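Local coordinates for glycerate dehydrogenase (Bacillus sp. 5mfcol3.1, PDB 6P2I), which reduces acyclic imino acids, including those released by a partner oxidase, to amino acids, using NADPH as the hydride donor, at residues G151-G154 with Q155-E159; N226-R229 with G230-D234. One frame throughout, in Å; residues are numbered along the deposited sequence. Where two conformers were deposited one is given.

Contact 1: residues G151-G154 with Q155-E159; sequences GQIG and QTVAE. With NAP (NADP nicotinamide-adenine-dinucleotide phosphate), chain C.
Gly151 and Gln155 begin the ladder of backbone bonds that opens helix 152-163: Gln155 N donates to Gly151 O at 2.9 Å, with Gly151 in the N-cap position. Val157 N to Ile153 O (2.9 Å, N-H...O 168°) and Ala158 N to Gly154 O carry the turns onward. Thr156 N reaches Gln152 O only weakly, at 3.4 Å, and its side chain adds a second, shorter bond: Thr156 OG1 donates to the same Gln152 O at 2.8 Å. A chi1 of -53° sets this hydroxyl beside its own backbone N, facing back down the helix. Gln155 lays its CB and CG alongside the carbonyl oxygen of Gly151, and its extended chain carries NE2 back to the carbonyl of Ile150. Ile153 and Val157, one turn apart, approach loosely through their CG2 methyls at 4.5 Å; Val157 also packs on Ile145 and Leu147 of strand 144-148.

On the cofactor side the first turn offers N-H groups. Gln152 N donates almost straight to NAP O2A (2.9 Å, 175°), and Ile153 N to NAP O2N (2.8 Å), one bond for each phosphate of the bridge. The CD1 of Ile153 extends to the nicotinamide end, 3.6 Å from NAP C6N, while Gln152 OE1 turns to Lys99. Gly151, without a side chain, brings its CA close against NAP O5B. Two amides at the start of the helix thus receive the pyrophosphate, whose negative charge the helix dipole would probably help to stabilise, as in other Rossmann-type glycine-rich turns.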
loop_
_atom_site.group_PDB
_atom_site.type_symbol
_atom_site.label_atom_id
_atom_site.label_comp_id
_atom_site.label_asym_id
_atom_site.label_seq_id
_atom_site.Cartn_x
_atom_site.Cartn_y
_atom_site.Cartn_z
ATOM N N GLY A 151 -13.334 8.342 -14.403
ATOM C CA GLY A 151 -14.530 8.906 -13.812
ATOM C C GLY A 151 -14.343 9.148 -12.329
ATOM O O GLY A 151 -13.290 9.627 -11.894
ATOM N N GLN A 152 -15.366 8.792 -11.543
ATOM C CA GLN A 152 -15.331 9.041 -10.103
ATOM C C GLN A 152 -14.109 8.395 -9.461
ATOM O O GLN A 152 -13.351 9.055 -8.737
ATOM C CB GLN A 152 -16.605 8.523 -9.438
ATOM C CG GLN A 152 -17.884 9.220 -9.888
ATOM C CD GLN A 152 -17.903 10.710 -9.557
ATOM O OE1 GLN A 152 -17.273 11.163 -8.595
ATOM N NE2 GLN A 152 -18.641 11.475 -10.348
ATOM N N ILE A 153 -13.896 7.102 -9.711
ATOM C CA ILE A 153 -12.803 6.410 -9.034
ATOM C C ILE A 153 -11.473 6.696 -9.717
ATOM O O ILE A 153 -10.472 6.988 -9.045
ATOM C CB ILE A 153 -13.097 4.897 -8.931
ATOM C CG1 ILE A 153 -14.421 4.687 -8.211
ATOM C CG2 ILE A 153 -11.972 4.194 -8.142
ATOM C CD1 ILE A 153 -14.885 3.212 -8.087
ATOM N N GLY A 154 -11.436 6.649 -11.054
ATOM C CA GLY A 154 -10.195 6.944 -11.759
ATOM C C GLY A 154 -9.628 8.302 -11.389
ATOM O O GLY A 154 -8.419 8.444 -11.182
ATOM N N GLN A 155 -10.492 9.310 -11.267
ATOM C CA GLN A 155 -10.000 10.640 -10.900
ATOM C C GLN A 155 -9.504 10.686 -9.462
ATOM O O GLN A 155 -8.590 11.457 -9.148
ATOM C CB GLN A 155 -11.091 11.684 -11.112
ATOM C CG GLN A 155 -11.294 12.024 -12.572
ATOM C CD GLN A 155 -12.418 13.013 -12.775
ATOM O OE1 GLN A 155 -12.488 14.028 -12.089
ATOM N NE2 GLN A 155 -13.305 12.725 -13.722
ATOM N N THR A 156 -10.101 9.895 -8.572
ATOM C CA THR A 156 -9.600 9.841 -7.203
ATOM C C THR A 156 -8.227 9.191 -7.163
ATOM O O THR A 156 -7.325 9.674 -6.462
ATOM C CB THR A 156 -10.591 9.100 -6.292
ATOM O OG1 THR A 156 -11.896 9.681 -6.429
ATOM C CG2 THR A 156 -10.170 9.232 -4.835
ATOM N N VAL A 157 -8.042 8.114 -7.929
ATOM C CA VAL A 157 -6.723 7.498 -8.034
ATOM C C VAL A 157 -5.720 8.495 -8.599
ATOM O O VAL A 157 -4.581 8.600 -8.116
ATOM C CB VAL A 157 -6.791 6.223 -8.894
ATOM C CG1 VAL A 157 -5.373 5.718 -9.227
ATOM C CG2 VAL A 157 -7.588 5.139 -8.175
ATOM N N ALA A 158 -6.127 9.251 -9.624
ATOM C CA ALA A 158 -5.219 10.245 -10.200
ATOM C C ALA A 158 -4.787 11.277 -9.165
ATOM O O ALA A 158 -3.625 11.704 -9.152
ATOM C CB ALA A 158 -5.874 10.932 -11.400
ATOM N N GLU A 159 -5.708 11.708 -8.297
ATOM C CA GLU A 159 -5.343 12.702 -7.288
ATOM C C GLU A 159 -4.262 12.163 -6.367
ATOM O O GLU A 159 -3.287 12.861 -6.056
ATOM C CB GLU A 159 -6.558 13.104 -6.455
ATOM C CG GLU A 159 -7.643 13.838 -7.170
ATOM C CD GLU A 159 -8.756 14.207 -6.211
ATOM O OE1 GLU A 159 -8.448 14.789 -5.146
ATOM O OE2 GLU A 159 -9.927 13.890 -6.506
HETATM P PA NAP C . -17.747 6.345 -13.629
HETATM O O1A NAP C . -18.988 6.068 -14.450
HETATM O O2A NAP C . -17.659 7.608 -12.823
HETATM O O5B NAP C . -16.495 6.320 -14.622
HETATM C C5B NAP C . -16.390 5.347 -15.656
HETATM C C4B NAP C . -15.211 5.747 -16.535
HETATM O O4B NAP C . -15.040 4.723 -17.517
HETATM C C3B NAP C . -15.471 7.048 -17.301
HETATM O O3B NAP C . -14.213 7.710 -17.544
HETATM C C2B NAP C . -16.012 6.571 -18.627
HETATM O O2B NAP C . -15.796 7.497 -19.681
HETATM C C1B NAP C . -15.145 5.338 -18.806
HETATM N N9A NAP C . -15.713 4.430 -19.815
HETATM C C8A NAP C . -16.974 3.957 -19.866
HETATM N N7A NAP C . -17.134 3.164 -20.954
HETATM C C5A NAP C . -15.959 3.154 -21.611
HETATM C C6A NAP C . -15.432 2.519 -22.835
HETATM N N6A NAP C . -16.224 1.725 -23.594
HETATM N N1A NAP C . -14.145 2.760 -23.157
HETATM C C2A NAP C . -13.342 3.549 -22.409
HETATM N N3A NAP C . -13.743 4.163 -21.280
HETATM C C4A NAP C . -15.027 3.994 -20.854
HETATM O O3 NAP C . -17.520 5.011 -12.748
HETATM P PN NAP C . -16.762 4.885 -11.336
HETATM O O1N NAP C . -17.624 5.442 -10.231
HETATM O O2N NAP C . -15.349 5.408 -11.469
HETATM O O5D NAP C . -16.750 3.288 -11.170
HETATM C C5D NAP C . -16.086 2.468 -12.139
HETATM C C4D NAP C . -16.302 0.994 -11.828
HETATM O O4D NAP C . -15.672 0.679 -10.590
HETATM C C3D NAP C . -17.754 0.602 -11.591
HETATM O O3D NAP C . -18.474 0.381 -12.813
HETATM C C2D NAP C . -17.612 -0.656 -10.747
HETATM O O2D NAP C . -17.674 -1.810 -11.594
HETATM C C1D NAP C . -16.232 -0.531 -10.095
HETATM N N1N NAP C . -16.354 -0.484 -8.632
HETATM C C2N NAP C . -15.692 -1.385 -7.886
HETATM C C3N NAP C . -15.797 -1.385 -6.498
HETATM C C7N NAP C . -15.068 -2.423 -5.680
HETATM O O7N NAP C . -15.406 -2.613 -4.520
HETATM N N7N NAP C . -14.105 -3.167 -6.240
HETATM C C4N NAP C . -16.608 -0.427 -5.883
HETATM C C5N NAP C . -17.295 0.494 -6.677
HETATM C C6N NAP C . -17.140 0.443 -8.058
HETATM P P2B NAP C . -16.807 8.711 -20.017
HETATM O O1X NAP C . -18.174 8.071 -20.186
HETATM O O2X NAP C . -16.751 9.619 -18.818
HETATM O O3X NAP C . -16.205 9.327 -21.251
#

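Contact 2: residues N226-R229 with G230-D234; sequences NTCR and GNLID. With NAP (NADP nicotinamide-adenine-dinucleotide phosphate), chain C.
Asn226 holds CG anti to its backbone N (chi1 -169°), which sends the amide forward over the turn that follows, where ND2 meets CD1 of Ile233 at 3.7 Å and the CA of Gly230. Both ends of this amide grip the main chain. OD1 accepts from Cys228 N, above the plane of its carbonyl, at 2.9 Å, closing an Asx turn, and ND2 gives a straight bond (2.9 Å, 168°) to Arg229 O, approaching from above that carbonyl's plane. Arg229 O also takes a weak bond from Leu232 N at 3.3 Å, three residues on, leading into the 3-10 segment 230-232. Leu232 pushes CD1 tightly against Cys228 CB, 3.4 Å away.

In the conformer given, Arg229 runs beside Asn231 with guanidinium and amide planes nearly perpendicular; a water accepts a hydrogen bond from its NH2 and lies near Asn231 OD1, while NE forms a salt bridge with Asp77, which would help orient this residue of the D-arginine pocket. Thr227 O accepts from the carboxamide nitrogen NAP N7N at 2.8 Å, and Cys228 SG lies near the nicotinamide ribose. This is the loop after strand 223-226 of a Rossmann-type domain, where cofactor and substrate sites meet in D-2-hydroxyacid dehydrogenase relatives.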
loop_
_atom_site.group_PDB
_atom_site.type_symbol
_atom_site.label_atom_id
_atom_site.label_comp_id
_atom_site.label_asym_id
_atom_site.label_seq_id
_atom_site.Cartn_x
_atom_site.Cartn_y
_atom_site.Cartn_z
ATOM N N ASN A 226 -6.739 -4.488 -10.910
ATOM C CA ASN A 226 -8.139 -4.527 -11.318
ATOM C C ASN A 226 -9.043 -4.519 -10.088
ATOM O O ASN A 226 -9.205 -5.543 -9.417
ATOM C CB ASN A 226 -8.434 -5.733 -12.204
ATOM C CG ASN A 226 -9.796 -5.629 -12.849
ATOM O OD1 ASN A 226 -10.380 -4.542 -12.884
ATOM N ND2 ASN A 226 -10.328 -6.751 -13.333
ATOM N N THR A 227 -9.634 -3.360 -9.797
ATOM C CA THR A 227 -10.722 -3.265 -8.834
ATOM C C THR A 227 -12.084 -3.318 -9.511
ATOM O O THR A 227 -13.093 -3.031 -8.861
ATOM C CB THR A 227 -10.618 -1.984 -8.005
ATOM O OG1 THR A 227 -10.589 -0.841 -8.873
ATOM C CG2 THR A 227 -9.335 -1.964 -7.177
ATOM N N CYS A 228 -12.136 -3.653 -10.800
ATOM C CA CYS A 228 -13.391 -3.792 -11.522
ATOM C C CYS A 228 -13.637 -5.269 -11.841
ATOM O O CYS A 228 -12.968 -6.161 -11.310
ATOM C CB CYS A 228 -13.367 -2.924 -12.777
ATOM S SG CYS A 228 -13.317 -1.151 -12.431
ATOM N N ARG A 229 -14.620 -5.523 -12.704
ATOM C CA ARG A 229 -14.997 -6.895 -13.019
ATOM C C ARG A 229 -13.827 -7.653 -13.635
ATOM O O ARG A 229 -13.041 -7.096 -14.406
ATOM C CB ARG A 229 -16.188 -6.911 -13.977
ATOM C CG ARG A 229 -17.520 -6.603 -13.311
ATOM C CD ARG A 229 -18.021 -7.793 -12.506
ATOM N NE ARG A 229 -19.480 -7.857 -12.478
ATOM C CZ ARG A 229 -20.167 -8.928 -12.097
ATOM N NH1 ARG A 229 -21.493 -8.905 -12.100
ATOM N NH2 ARG A 229 -19.523 -10.019 -11.708
ATOM N N GLY A 230 -13.711 -8.936 -13.281
ATOM C CA GLY A 230 -12.698 -9.771 -13.908
ATOM C C GLY A 230 -12.919 -9.942 -15.397
ATOM O O GLY A 230 -11.960 -10.103 -16.161
ATOM N N ASN A 231 -14.183 -9.882 -15.830
ATOM C CA ASN A 231 -14.581 -10.039 -17.223
ATOM C C ASN A 231 -14.064 -8.941 -18.140
ATOM O O ASN A 231 -14.207 -9.066 -19.362
ATOM C CB ASN A 231 -16.108 -10.084 -17.290
ATOM C CG ASN A 231 -16.704 -10.876 -16.150
ATOM O OD1 ASN A 231 -16.782 -10.398 -15.007
ATOM N ND2 ASN A 231 -17.104 -12.108 -16.442
ATOM N N LEU A 232 -13.494 -7.865 -17.590
ATOM C CA LEU A 232 -12.902 -6.826 -18.424
ATOM C C LEU A 232 -11.623 -7.298 -19.091
ATOM O O LEU A 232 -11.166 -6.665 -20.048
ATOM C CB LEU A 232 -12.599 -5.580 -17.586
ATOM C CG LEU A 232 -13.803 -4.886 -16.952
ATOM C CD1 LEU A 232 -13.338 -3.783 -16.056
ATOM C CD2 LEU A 232 -14.717 -4.328 -18.035
ATOM N N ILE A 233 -11.029 -8.380 -18.597
ATOM C CA ILE A 233 -9.734 -8.870 -19.057
ATOM C C ILE A 233 -9.926 -10.235 -19.697
ATOM O O ILE A 233 -10.765 -11.024 -19.246
ATOM C CB ILE A 233 -8.731 -8.973 -17.888
ATOM C CG1 ILE A 233 -8.692 -7.663 -17.095
ATOM C CG2 ILE A 233 -7.351 -9.372 -18.398
ATOM C CD1 ILE A 233 -7.782 -7.716 -15.872
ATOM N N ASP A 234 -9.153 -10.512 -20.751
ATOM C CA ASP A 234 -8.973 -11.892 -21.187
ATOM C C ASP A 234 -8.222 -12.620 -20.080
ATOM O O ASP A 234 -6.985 -12.599 -20.039
ATOM C CB ASP A 234 -8.217 -11.960 -22.518
ATOM C CG ASP A 234 -8.122 -13.374 -23.083
ATOM O OD1 ASP A 234 -8.062 -14.358 -22.308
ATOM O OD2 ASP A 234 -8.087 -13.499 -24.326
HETATM P PA NAP C . -17.747 6.345 -13.629
HETATM O O1A NAP C . -18.988 6.068 -14.450
HETATM O O2A NAP C . -17.659 7.608 -12.823
HETATM O O5B NAP C . -16.495 6.320 -14.622
HETATM C C5B NAP C . -16.390 5.347 -15.656
HETATM C C4B NAP C . -15.211 5.747 -16.535
HETATM O O4B NAP C . -15.040 4.723 -17.517
HETATM C C3B NAP C . -15.471 7.048 -17.301
HETATM O O3B NAP C . -14.213 7.710 -17.544
HETATM C C2B NAP C . -16.012 6.571 -18.627
HETATM O O2B NAP C . -15.796 7.497 -19.681
HETATM C C1B NAP C . -15.145 5.338 -18.806
HETATM N N9A NAP C . -15.713 4.430 -19.815
HETATM C C8A NAP C . -16.974 3.957 -19.866
HETATM N N7A NAP C . -17.134 3.164 -20.954
HETATM C C5A NAP C . -15.959 3.154 -21.611
HETATM C C6A NAP C . -15.432 2.519 -22.835
HETATM N N6A NAP C . -16.224 1.725 -23.594
HETATM N N1A NAP C . -14.145 2.760 -23.157
HETATM C C2A NAP C . -13.342 3.549 -22.409
HETATM N N3A NAP C . -13.743 4.163 -21.280
HETATM C C4A NAP C . -15.027 3.994 -20.854
HETATM O O3 NAP C . -17.520 5.011 -12.748
HETATM P PN NAP C . -16.762 4.885 -11.336
HETATM O O1N NAP C . -17.624 5.442 -10.231
HETATM O O2N NAP C . -15.349 5.408 -11.469
HETATM O O5D NAP C . -16.750 3.288 -11.170
HETATM C C5D NAP C . -16.086 2.468 -12.139
HETATM C C4D NAP C . -16.302 0.994 -11.828
HETATM O O4D NAP C . -15.672 0.679 -10.590
HETATM C C3D NAP C . -17.754 0.602 -11.591
HETATM O O3D NAP C . -18.474 0.381 -12.813
HETATM C C2D NAP C . -17.612 -0.656 -10.747
HETATM O O2D NAP C . -17.674 -1.810 -11.594
HETATM C C1D NAP C . -16.232 -0.531 -10.095
HETATM N N1N NAP C . -16.354 -0.484 -8.632
HETATM C C2N NAP C . -15.692 -1.385 -7.886
HETATM C C3N NAP C . -15.797 -1.385 -6.498
HETATM C C7N NAP C . -15.068 -2.423 -5.680
HETATM O O7N NAP C . -15.406 -2.613 -4.520
HETATM N N7N NAP C . -14.105 -3.167 -6.240
HETATM C C4N NAP C . -16.608 -0.427 -5.883
HETATM C C5N NAP C . -17.295 0.494 -6.677
HETATM C C6N NAP C . -17.140 0.443 -8.058
HETATM P P2B NAP C . -16.807 8.711 -20.017
HETATM O O1X NAP C . -18.174 8.071 -20.186
HETATM O O2X NAP C . -16.751 9.619 -18.818
HETATM O O3X NAP C . -16.205 9.327 -21.251
HETATM O O HOH W 1 -16.989 -11.253 -12.170
#

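How the contacts relate
Contact 1 precedes contact 2 along the chain, and both belong to the NAD-binding domain, at the C-terminal ends of strands in its parallel sheet. Their centres are about 17 Å apart, and the nearest atoms come within about 5 Å without touching. Residues 151-159 follow strand 144-148 and start helix 152-163, whereas residues 226-234 follow strand 223-226 and lead into helix 235-243; strand 195-198 lies between these two strands in the sheet. NADP bridges the gap: contact 1 holds its pyrophosphate and contact 2 its carboxamide. Together they help to place the nicotinamide beside the pocket that binds D-arginine, consistent with hydride transfer to an imino acid there.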